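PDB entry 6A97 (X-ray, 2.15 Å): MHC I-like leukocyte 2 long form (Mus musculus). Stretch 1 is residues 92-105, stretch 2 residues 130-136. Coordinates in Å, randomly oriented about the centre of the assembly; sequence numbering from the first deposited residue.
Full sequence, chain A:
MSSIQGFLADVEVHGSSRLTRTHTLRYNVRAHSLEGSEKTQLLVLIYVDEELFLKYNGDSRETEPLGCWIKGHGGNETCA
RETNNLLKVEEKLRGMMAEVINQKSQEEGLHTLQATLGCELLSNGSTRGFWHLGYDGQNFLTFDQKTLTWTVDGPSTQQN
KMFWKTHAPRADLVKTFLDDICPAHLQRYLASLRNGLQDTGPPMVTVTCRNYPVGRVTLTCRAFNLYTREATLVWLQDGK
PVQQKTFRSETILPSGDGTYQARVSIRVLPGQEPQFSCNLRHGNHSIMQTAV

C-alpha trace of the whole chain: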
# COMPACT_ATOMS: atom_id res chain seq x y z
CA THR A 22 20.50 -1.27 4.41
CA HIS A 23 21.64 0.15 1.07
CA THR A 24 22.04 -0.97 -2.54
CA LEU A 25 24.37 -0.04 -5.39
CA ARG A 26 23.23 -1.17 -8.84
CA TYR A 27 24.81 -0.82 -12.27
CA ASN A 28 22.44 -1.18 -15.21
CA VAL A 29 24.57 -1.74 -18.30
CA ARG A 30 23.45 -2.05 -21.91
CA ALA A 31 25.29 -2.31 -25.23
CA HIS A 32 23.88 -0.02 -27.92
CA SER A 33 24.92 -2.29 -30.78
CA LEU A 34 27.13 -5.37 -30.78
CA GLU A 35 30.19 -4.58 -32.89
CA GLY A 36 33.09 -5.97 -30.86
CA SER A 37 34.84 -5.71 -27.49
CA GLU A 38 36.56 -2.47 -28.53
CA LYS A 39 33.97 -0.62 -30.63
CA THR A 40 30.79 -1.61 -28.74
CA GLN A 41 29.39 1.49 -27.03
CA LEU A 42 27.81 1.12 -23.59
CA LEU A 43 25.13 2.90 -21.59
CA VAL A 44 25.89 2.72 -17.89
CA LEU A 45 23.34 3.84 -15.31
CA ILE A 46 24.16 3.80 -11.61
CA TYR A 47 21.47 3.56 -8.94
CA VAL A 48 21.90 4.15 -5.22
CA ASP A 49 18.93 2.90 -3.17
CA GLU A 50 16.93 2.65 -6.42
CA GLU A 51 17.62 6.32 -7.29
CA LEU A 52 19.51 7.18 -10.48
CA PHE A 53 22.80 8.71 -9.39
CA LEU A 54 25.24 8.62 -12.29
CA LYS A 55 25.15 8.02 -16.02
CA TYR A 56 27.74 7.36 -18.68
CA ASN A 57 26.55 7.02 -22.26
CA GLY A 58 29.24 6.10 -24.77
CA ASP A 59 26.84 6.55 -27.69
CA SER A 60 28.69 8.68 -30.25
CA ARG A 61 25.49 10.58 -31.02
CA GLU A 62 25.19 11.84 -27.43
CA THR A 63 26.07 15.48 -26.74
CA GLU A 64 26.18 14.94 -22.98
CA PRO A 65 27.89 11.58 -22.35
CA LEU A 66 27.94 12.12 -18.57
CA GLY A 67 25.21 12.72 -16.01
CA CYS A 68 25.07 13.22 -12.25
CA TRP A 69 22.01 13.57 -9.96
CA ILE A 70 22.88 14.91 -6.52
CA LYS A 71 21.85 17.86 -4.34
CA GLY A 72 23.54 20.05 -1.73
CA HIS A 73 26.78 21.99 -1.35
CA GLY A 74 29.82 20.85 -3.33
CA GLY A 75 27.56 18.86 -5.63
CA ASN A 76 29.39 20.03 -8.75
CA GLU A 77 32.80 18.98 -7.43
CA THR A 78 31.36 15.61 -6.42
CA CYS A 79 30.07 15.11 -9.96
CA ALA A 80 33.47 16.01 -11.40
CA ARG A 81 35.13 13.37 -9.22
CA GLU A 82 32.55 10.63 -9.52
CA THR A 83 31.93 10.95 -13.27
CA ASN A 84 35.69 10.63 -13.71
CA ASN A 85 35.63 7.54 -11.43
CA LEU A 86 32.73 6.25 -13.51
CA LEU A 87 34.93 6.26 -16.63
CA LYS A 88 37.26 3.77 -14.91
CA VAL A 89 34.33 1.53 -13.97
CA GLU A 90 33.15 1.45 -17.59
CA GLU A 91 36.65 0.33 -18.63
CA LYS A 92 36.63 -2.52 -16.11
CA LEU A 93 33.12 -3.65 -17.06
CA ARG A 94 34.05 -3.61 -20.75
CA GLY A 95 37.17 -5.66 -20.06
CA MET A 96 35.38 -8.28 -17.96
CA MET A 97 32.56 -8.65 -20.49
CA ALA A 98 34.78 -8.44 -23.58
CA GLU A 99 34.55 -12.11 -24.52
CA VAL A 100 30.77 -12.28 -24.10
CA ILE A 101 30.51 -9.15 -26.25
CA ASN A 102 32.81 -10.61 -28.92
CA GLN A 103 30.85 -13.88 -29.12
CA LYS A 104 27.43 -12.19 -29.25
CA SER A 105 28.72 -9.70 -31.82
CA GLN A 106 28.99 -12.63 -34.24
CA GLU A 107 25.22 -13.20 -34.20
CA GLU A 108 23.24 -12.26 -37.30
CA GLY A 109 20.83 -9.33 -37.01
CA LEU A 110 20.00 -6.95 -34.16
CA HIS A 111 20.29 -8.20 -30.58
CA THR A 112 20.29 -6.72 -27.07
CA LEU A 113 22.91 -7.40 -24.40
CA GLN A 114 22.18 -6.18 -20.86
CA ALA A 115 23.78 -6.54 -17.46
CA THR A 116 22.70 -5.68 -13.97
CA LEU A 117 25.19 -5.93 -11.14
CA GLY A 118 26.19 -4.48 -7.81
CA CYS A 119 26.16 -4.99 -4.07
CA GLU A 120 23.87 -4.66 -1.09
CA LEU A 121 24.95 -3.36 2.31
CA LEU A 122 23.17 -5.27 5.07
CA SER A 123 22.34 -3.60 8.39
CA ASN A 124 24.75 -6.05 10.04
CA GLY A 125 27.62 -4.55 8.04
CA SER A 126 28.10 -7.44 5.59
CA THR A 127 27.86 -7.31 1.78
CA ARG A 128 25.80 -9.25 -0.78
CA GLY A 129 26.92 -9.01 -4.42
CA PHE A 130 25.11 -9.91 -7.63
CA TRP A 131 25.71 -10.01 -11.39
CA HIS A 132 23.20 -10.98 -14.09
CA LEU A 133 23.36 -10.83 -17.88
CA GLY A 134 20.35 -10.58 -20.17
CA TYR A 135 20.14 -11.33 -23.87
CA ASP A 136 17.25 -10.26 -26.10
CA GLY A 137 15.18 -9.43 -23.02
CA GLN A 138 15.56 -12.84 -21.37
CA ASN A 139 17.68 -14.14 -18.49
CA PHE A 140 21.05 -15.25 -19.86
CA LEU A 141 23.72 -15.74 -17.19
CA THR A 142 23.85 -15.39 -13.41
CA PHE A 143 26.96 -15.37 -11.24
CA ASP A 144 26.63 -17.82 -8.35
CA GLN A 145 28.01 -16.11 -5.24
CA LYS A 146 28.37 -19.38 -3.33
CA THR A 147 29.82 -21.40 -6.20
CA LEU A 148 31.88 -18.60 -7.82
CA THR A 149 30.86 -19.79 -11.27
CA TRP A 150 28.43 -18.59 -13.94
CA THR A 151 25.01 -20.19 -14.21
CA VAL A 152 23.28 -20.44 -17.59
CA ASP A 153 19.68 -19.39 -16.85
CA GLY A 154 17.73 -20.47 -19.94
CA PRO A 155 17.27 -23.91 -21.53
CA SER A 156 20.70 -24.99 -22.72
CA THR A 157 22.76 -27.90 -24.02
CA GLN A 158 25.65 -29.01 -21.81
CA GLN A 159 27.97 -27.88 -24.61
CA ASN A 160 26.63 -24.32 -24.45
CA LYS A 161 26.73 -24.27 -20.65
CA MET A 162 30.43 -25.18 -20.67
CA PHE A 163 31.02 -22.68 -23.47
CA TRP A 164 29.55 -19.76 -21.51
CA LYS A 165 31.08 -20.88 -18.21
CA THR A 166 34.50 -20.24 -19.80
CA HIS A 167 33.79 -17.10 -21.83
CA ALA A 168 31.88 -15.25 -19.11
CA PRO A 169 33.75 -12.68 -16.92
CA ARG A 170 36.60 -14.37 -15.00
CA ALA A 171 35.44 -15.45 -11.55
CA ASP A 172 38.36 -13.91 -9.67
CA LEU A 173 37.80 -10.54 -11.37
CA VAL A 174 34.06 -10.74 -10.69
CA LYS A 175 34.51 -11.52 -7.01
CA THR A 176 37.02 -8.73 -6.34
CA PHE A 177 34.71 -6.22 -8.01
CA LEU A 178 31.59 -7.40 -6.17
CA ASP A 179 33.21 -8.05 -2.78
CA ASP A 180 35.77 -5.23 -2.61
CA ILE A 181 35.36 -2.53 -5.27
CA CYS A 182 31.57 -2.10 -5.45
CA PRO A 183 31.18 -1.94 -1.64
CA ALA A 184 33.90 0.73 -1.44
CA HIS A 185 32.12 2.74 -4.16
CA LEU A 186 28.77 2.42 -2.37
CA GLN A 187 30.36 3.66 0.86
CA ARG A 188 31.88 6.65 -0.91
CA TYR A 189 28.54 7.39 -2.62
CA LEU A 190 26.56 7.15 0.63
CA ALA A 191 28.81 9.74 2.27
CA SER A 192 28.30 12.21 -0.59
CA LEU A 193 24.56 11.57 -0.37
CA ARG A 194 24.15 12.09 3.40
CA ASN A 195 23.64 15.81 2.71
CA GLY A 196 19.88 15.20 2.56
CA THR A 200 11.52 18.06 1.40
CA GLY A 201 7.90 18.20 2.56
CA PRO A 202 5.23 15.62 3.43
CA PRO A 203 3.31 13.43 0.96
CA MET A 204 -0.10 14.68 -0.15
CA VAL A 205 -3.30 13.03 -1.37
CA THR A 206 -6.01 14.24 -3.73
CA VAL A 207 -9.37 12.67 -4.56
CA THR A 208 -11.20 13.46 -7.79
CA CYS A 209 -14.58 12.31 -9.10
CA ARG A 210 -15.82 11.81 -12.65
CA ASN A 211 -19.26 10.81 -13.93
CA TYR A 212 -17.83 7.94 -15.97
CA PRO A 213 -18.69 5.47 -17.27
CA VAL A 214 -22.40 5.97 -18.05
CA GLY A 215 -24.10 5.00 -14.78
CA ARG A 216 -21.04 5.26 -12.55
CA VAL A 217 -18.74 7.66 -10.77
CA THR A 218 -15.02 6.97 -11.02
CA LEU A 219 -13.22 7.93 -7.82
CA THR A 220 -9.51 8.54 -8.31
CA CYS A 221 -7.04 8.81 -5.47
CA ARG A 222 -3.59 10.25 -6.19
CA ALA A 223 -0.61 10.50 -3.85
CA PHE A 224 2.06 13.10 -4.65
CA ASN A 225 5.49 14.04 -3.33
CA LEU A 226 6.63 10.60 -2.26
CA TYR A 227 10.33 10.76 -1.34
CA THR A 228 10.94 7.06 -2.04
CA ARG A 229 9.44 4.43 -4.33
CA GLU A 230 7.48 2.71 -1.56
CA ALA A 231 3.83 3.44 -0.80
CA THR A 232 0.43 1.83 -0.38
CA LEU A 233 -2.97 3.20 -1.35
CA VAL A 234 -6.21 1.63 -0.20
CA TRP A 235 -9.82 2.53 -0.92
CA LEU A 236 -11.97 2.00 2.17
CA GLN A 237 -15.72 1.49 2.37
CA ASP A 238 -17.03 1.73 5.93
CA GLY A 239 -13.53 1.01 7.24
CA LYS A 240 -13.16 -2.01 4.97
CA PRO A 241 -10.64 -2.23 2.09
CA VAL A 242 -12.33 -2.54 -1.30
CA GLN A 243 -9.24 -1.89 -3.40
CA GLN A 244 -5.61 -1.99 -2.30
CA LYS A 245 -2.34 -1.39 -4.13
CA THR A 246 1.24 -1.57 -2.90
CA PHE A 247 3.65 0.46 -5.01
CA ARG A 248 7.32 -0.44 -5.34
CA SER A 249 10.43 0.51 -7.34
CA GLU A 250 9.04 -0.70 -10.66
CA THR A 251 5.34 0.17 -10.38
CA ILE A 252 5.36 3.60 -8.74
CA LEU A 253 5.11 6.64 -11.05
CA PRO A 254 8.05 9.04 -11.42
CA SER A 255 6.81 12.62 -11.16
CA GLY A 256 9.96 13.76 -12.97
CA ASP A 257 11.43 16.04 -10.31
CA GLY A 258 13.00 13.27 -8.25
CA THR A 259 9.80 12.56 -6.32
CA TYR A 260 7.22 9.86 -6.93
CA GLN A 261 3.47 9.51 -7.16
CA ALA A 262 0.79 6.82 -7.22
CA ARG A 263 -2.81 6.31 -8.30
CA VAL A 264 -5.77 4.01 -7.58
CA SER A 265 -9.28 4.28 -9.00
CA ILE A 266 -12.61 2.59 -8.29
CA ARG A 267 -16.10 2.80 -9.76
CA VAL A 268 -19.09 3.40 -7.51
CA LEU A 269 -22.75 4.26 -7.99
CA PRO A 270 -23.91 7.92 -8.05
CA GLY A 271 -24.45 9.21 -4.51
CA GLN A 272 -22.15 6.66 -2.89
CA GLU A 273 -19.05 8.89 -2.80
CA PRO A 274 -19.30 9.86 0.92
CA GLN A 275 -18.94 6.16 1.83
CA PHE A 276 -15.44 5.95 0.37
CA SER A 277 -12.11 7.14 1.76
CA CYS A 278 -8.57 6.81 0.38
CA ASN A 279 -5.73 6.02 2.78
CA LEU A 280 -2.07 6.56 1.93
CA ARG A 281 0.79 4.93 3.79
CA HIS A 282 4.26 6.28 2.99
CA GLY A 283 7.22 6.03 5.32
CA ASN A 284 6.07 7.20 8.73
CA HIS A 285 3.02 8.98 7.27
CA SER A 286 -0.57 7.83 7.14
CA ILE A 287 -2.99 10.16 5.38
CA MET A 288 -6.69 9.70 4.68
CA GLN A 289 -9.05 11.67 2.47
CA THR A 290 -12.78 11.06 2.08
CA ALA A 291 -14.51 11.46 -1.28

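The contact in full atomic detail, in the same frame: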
# COMPACT_ATOMS: atom_id res chain seq x y z
N LYS A 92 36.56 -1.21 -16.75
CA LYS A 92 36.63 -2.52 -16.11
C LYS A 92 35.49 -3.42 -16.58
O LYS A 92 35.71 -4.59 -16.90
CB LYS A 92 36.57 -2.38 -14.59
CG LYS A 92 37.84 -1.85 -13.95
CD LYS A 92 37.72 -1.87 -12.43
CE LYS A 92 39.01 -1.41 -11.76
NZ LYS A 92 39.30 0.02 -12.05
N LEU A 93 34.28 -2.87 -16.63
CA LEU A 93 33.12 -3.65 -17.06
C LEU A 93 33.29 -4.13 -18.50
O LEU A 93 33.01 -5.29 -18.80
CB LEU A 93 31.84 -2.83 -16.92
CG LEU A 93 31.47 -2.51 -15.47
CD1 LEU A 93 30.17 -1.72 -15.39
CD2 LEU A 93 31.38 -3.79 -14.66
N ARG A 94 33.77 -3.24 -19.36
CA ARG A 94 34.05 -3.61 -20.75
C ARG A 94 35.05 -4.76 -20.82
O ARG A 94 34.84 -5.73 -21.55
CB ARG A 94 34.58 -2.42 -21.53
CG ARG A 94 35.12 -2.78 -22.91
CD ARG A 94 35.74 -1.56 -23.59
NE ARG A 94 34.80 -0.44 -23.63
CZ ARG A 94 33.82 -0.33 -24.51
NH1 ARG A 94 33.64 -1.27 -25.44
NH2 ARG A 94 33.00 0.72 -24.48
N GLY A 95 36.13 -4.64 -20.06
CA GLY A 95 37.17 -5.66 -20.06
C GLY A 95 36.64 -7.02 -19.61
O GLY A 95 36.86 -8.03 -20.27
N MET A 96 35.92 -7.03 -18.50
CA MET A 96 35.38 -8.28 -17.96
C MET A 96 34.39 -8.95 -18.91
O MET A 96 34.33 -10.17 -18.99
CB MET A 96 34.72 -8.03 -16.61
CG MET A 96 35.71 -8.00 -15.46
SD MET A 96 34.91 -7.86 -13.85
CE MET A 96 34.60 -6.10 -13.78
N MET A 97 33.62 -8.13 -19.63
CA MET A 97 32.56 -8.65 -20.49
C MET A 97 32.97 -8.71 -21.96
O MET A 97 32.13 -8.95 -22.83
CB MET A 97 31.30 -7.80 -20.33
CG MET A 97 30.52 -8.12 -19.06
SD MET A 97 28.95 -7.25 -18.93
CE MET A 97 29.51 -5.59 -18.55
N ALA A 98 34.26 -8.52 -22.21
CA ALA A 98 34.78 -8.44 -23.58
C ALA A 98 34.50 -9.70 -24.39
O ALA A 98 34.12 -9.62 -25.56
CB ALA A 98 36.29 -8.16 -23.54
N GLU A 99 34.69 -10.87 -23.78
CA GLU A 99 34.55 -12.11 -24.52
C GLU A 99 33.08 -12.42 -24.81
O GLU A 99 32.75 -12.91 -25.89
CB GLU A 99 35.21 -13.27 -23.77
CG GLU A 99 36.01 -14.20 -24.67
CD GLU A 99 37.35 -13.60 -25.10
OE1 GLU A 99 37.63 -12.43 -24.78
OE2 GLU A 99 38.12 -14.31 -25.78
N VAL A 100 32.20 -12.12 -23.86
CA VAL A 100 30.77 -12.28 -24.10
C VAL A 100 30.34 -11.36 -25.24
O VAL A 100 29.61 -11.76 -26.15
CB VAL A 100 29.93 -11.98 -22.84
CG1 VAL A 100 28.45 -11.84 -23.21
CG2 VAL A 100 30.12 -13.09 -21.81
N ILE A 101 30.81 -10.11 -25.20
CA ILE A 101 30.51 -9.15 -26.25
C ILE A 101 31.01 -9.62 -27.62
O ILE A 101 30.29 -9.53 -28.62
CB ILE A 101 31.11 -7.77 -25.93
CG1 ILE A 101 30.34 -7.11 -24.78
CG2 ILE A 101 31.09 -6.87 -27.16
CD1 ILE A 101 30.93 -5.80 -24.31
N ASN A 102 32.25 -10.12 -27.67
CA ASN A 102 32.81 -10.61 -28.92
C ASN A 102 32.00 -11.76 -29.52
O ASN A 102 31.73 -11.79 -30.71
CB ASN A 102 34.26 -11.06 -28.71
CG ASN A 102 35.22 -9.88 -28.65
OD1 ASN A 102 35.04 -8.89 -29.35
ND2 ASN A 102 36.24 -9.99 -27.80
N GLN A 103 31.58 -12.70 -28.67
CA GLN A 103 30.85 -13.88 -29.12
C GLN A 103 29.44 -13.53 -29.58
O GLN A 103 28.97 -14.06 -30.58
CB GLN A 103 30.79 -14.94 -28.02
CG GLN A 103 32.15 -15.52 -27.63
CD GLN A 103 32.88 -16.17 -28.80
OE1 GLN A 103 32.28 -16.89 -29.61
NE2 GLN A 103 34.18 -15.91 -28.90
N LYS A 104 28.77 -12.62 -28.86
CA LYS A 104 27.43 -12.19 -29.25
C LYS A 104 27.46 -11.28 -30.47
O LYS A 104 26.48 -11.20 -31.23
CB LYS A 104 26.73 -11.49 -28.09
CG LYS A 104 26.25 -12.43 -26.99
CD LYS A 104 25.37 -13.54 -27.56
CE LYS A 104 24.70 -14.35 -26.46
NZ LYS A 104 24.03 -15.58 -26.99
N SER A 105 28.58 -10.59 -30.67
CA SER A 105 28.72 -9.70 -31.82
C SER A 105 28.74 -10.48 -33.14
O SER A 105 28.56 -9.90 -34.21
CB SER A 105 29.98 -8.86 -31.70
OG SER A 105 29.88 -7.95 -30.62
N PHE A 130 25.87 -9.23 -6.59
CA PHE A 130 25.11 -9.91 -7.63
C PHE A 130 25.57 -9.47 -9.02
O PHE A 130 26.10 -8.37 -9.19
CB PHE A 130 23.60 -9.64 -7.47
CG PHE A 130 23.22 -8.18 -7.60
CD1 PHE A 130 23.23 -7.34 -6.49
CD2 PHE A 130 22.82 -7.66 -8.82
CE1 PHE A 130 22.88 -6.01 -6.61
CE2 PHE A 130 22.46 -6.33 -8.94
CZ PHE A 130 22.50 -5.50 -7.84
N TRP A 131 25.38 -10.34 -10.01
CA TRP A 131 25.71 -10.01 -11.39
C TRP A 131 24.91 -10.89 -12.35
O TRP A 131 25.10 -12.11 -12.39
CB TRP A 131 27.21 -10.17 -11.63
CG TRP A 131 27.70 -9.58 -12.92
CD1 TRP A 131 27.02 -9.46 -14.10
CD2 TRP A 131 29.00 -9.01 -13.16
NE1 TRP A 131 27.80 -8.86 -15.05
CE2 TRP A 131 29.03 -8.57 -14.50
CE3 TRP A 131 30.14 -8.82 -12.37
CZ2 TRP A 131 30.15 -7.97 -15.07
CZ3 TRP A 131 31.25 -8.22 -12.94
CH2 TRP A 131 31.25 -7.81 -14.27
N HIS A 132 24.02 -10.27 -13.11
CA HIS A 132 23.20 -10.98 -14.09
C HIS A 132 23.40 -10.41 -15.49
O HIS A 132 23.59 -9.20 -15.65
CB HIS A 132 21.72 -10.90 -13.72
CG HIS A 132 21.42 -11.26 -12.30
ND1 HIS A 132 21.22 -12.56 -11.88
CD2 HIS A 132 21.28 -10.49 -11.20
CE1 HIS A 132 20.98 -12.57 -10.58
NE2 HIS A 132 21.01 -11.33 -10.14
N LEU A 133 23.37 -11.28 -16.49
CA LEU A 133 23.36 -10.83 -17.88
C LEU A 133 22.03 -11.19 -18.52
O LEU A 133 21.41 -12.20 -18.18
CB LEU A 133 24.51 -11.47 -18.67
CG LEU A 133 25.94 -11.24 -18.19
CD1 LEU A 133 26.91 -12.03 -19.04
CD2 LEU A 133 26.27 -9.76 -18.24
N GLY A 134 21.59 -10.34 -19.44
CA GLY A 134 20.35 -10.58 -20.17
C GLY A 134 20.61 -10.47 -21.65
O GLY A 134 21.39 -9.62 -22.09
N TYR A 135 19.97 -11.33 -22.42
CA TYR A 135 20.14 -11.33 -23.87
C TYR A 135 18.78 -11.38 -24.54
O TYR A 135 17.97 -12.26 -24.25
CB TYR A 135 21.00 -12.52 -24.32
CG TYR A 135 21.41 -12.46 -25.77
CD1 TYR A 135 22.27 -11.46 -26.22
CD2 TYR A 135 20.94 -13.38 -26.69
CE1 TYR A 135 22.65 -11.39 -27.55
CE2 TYR A 135 21.32 -13.32 -28.02
CZ TYR A 135 22.17 -12.32 -28.44
OH TYR A 135 22.55 -12.26 -29.76
N ASP A 136 18.54 -10.41 -25.42
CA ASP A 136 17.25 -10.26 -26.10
C ASP A 136 16.08 -10.28 -25.12
O ASP A 136 15.05 -10.89 -25.38
CB ASP A 136 17.08 -11.34 -27.17
CG ASP A 136 17.91 -11.06 -28.41
OD1 ASP A 136 18.26 -9.88 -28.64
OD2 ASP A 136 18.22 -12.02 -29.15

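The most unusual feature of this contact is a lysine laid flat over a tyrosine ring at the far end of an otherwise apolar interface. Lys 104 CE sits 3.6 Å from the centroid of the Tyr 135 ring and only 3° off the ring normal, the geometry of a CH-pi contact. Lys 104 NZ lies 3.9 Å from the same centroid at 20° off the normal, so the ammonium group also meets the face, as a cation-pi interaction. The closest atom pair is Lys 104 CD to Tyr 135 CE1, at 3.5 Å. The lysine side chain bends at its root, with chi1 and chi2 both m, and then runs extended, with chi3 and chi4 both t; this carries its last carbons and its nitrogen across the ring. A long aliphatic chain ending in a charge suits such a place, since the methylenes pack on the aromatic surface while the amine meets the pi electrons.

No hydrogen bond crosses between the stretches, so the rest of the contact depends on side-chain packing. The backbones stay well apart: CA of Leu 93 is 11.3 Å from CA of Trp 131, CA of Val 100 is 9.8 Å from CA of Leu 133, and CA of Lys 104 is 9.1 Å from CA of Tyr 135. These separations narrow along the pair, and the largest side chain of the strand, Trp 131, spans the widest of them. The strand alternation explains the selection on that side: Trp 131, Leu 133 and Tyr 135 all direct their CA-to-CB bonds toward the helical stretch, whereas Phe 130, His 132 and Gly 134 make no contact with it.

Trp 131, with chi1 t, gives up 83 Å² to the other stretch, more than any other residue here. Its six-membered ring is approached by three residues. Met 96 SD is 3.7 Å from Trp 131 CH2, and at 4.8 Å from the centroid of that ring and 76° off its normal the sulfur lies at the edge. Met 97 CG also approaches near the ring plane, 4.0 Å from Trp 131 CZ2. Leu 93 CD2 reaches Trp 131 CH2 at 4.0 Å; its CA-to-CB bond points sideways, but its end comes nearer. Unbranched, polarizable methionine side chains are well suited to following an aromatic edge.

Met 97 also links the tryptophan to Leu 133, the next strand residue whose CA-to-CB bond points toward the helical stretch, its SD lying 3.7 Å from Leu 133 CD2. It occupies the N-cap position just before the helix that begins at Ala 98 and is the first residue after the preceding helix to leave helical phi/psi, at -100/11, yet its CA-to-CB bond still points toward the strand. Val 100 completes the patch more loosely, with CG2 4.4 Å from Leu 133 CD1. Met 97, Val 100 and Leu 133 are all buried, as befits apolar side chains without polar groups to satisfy. Altogether the two stretches bury 370 Å², summed over both sides.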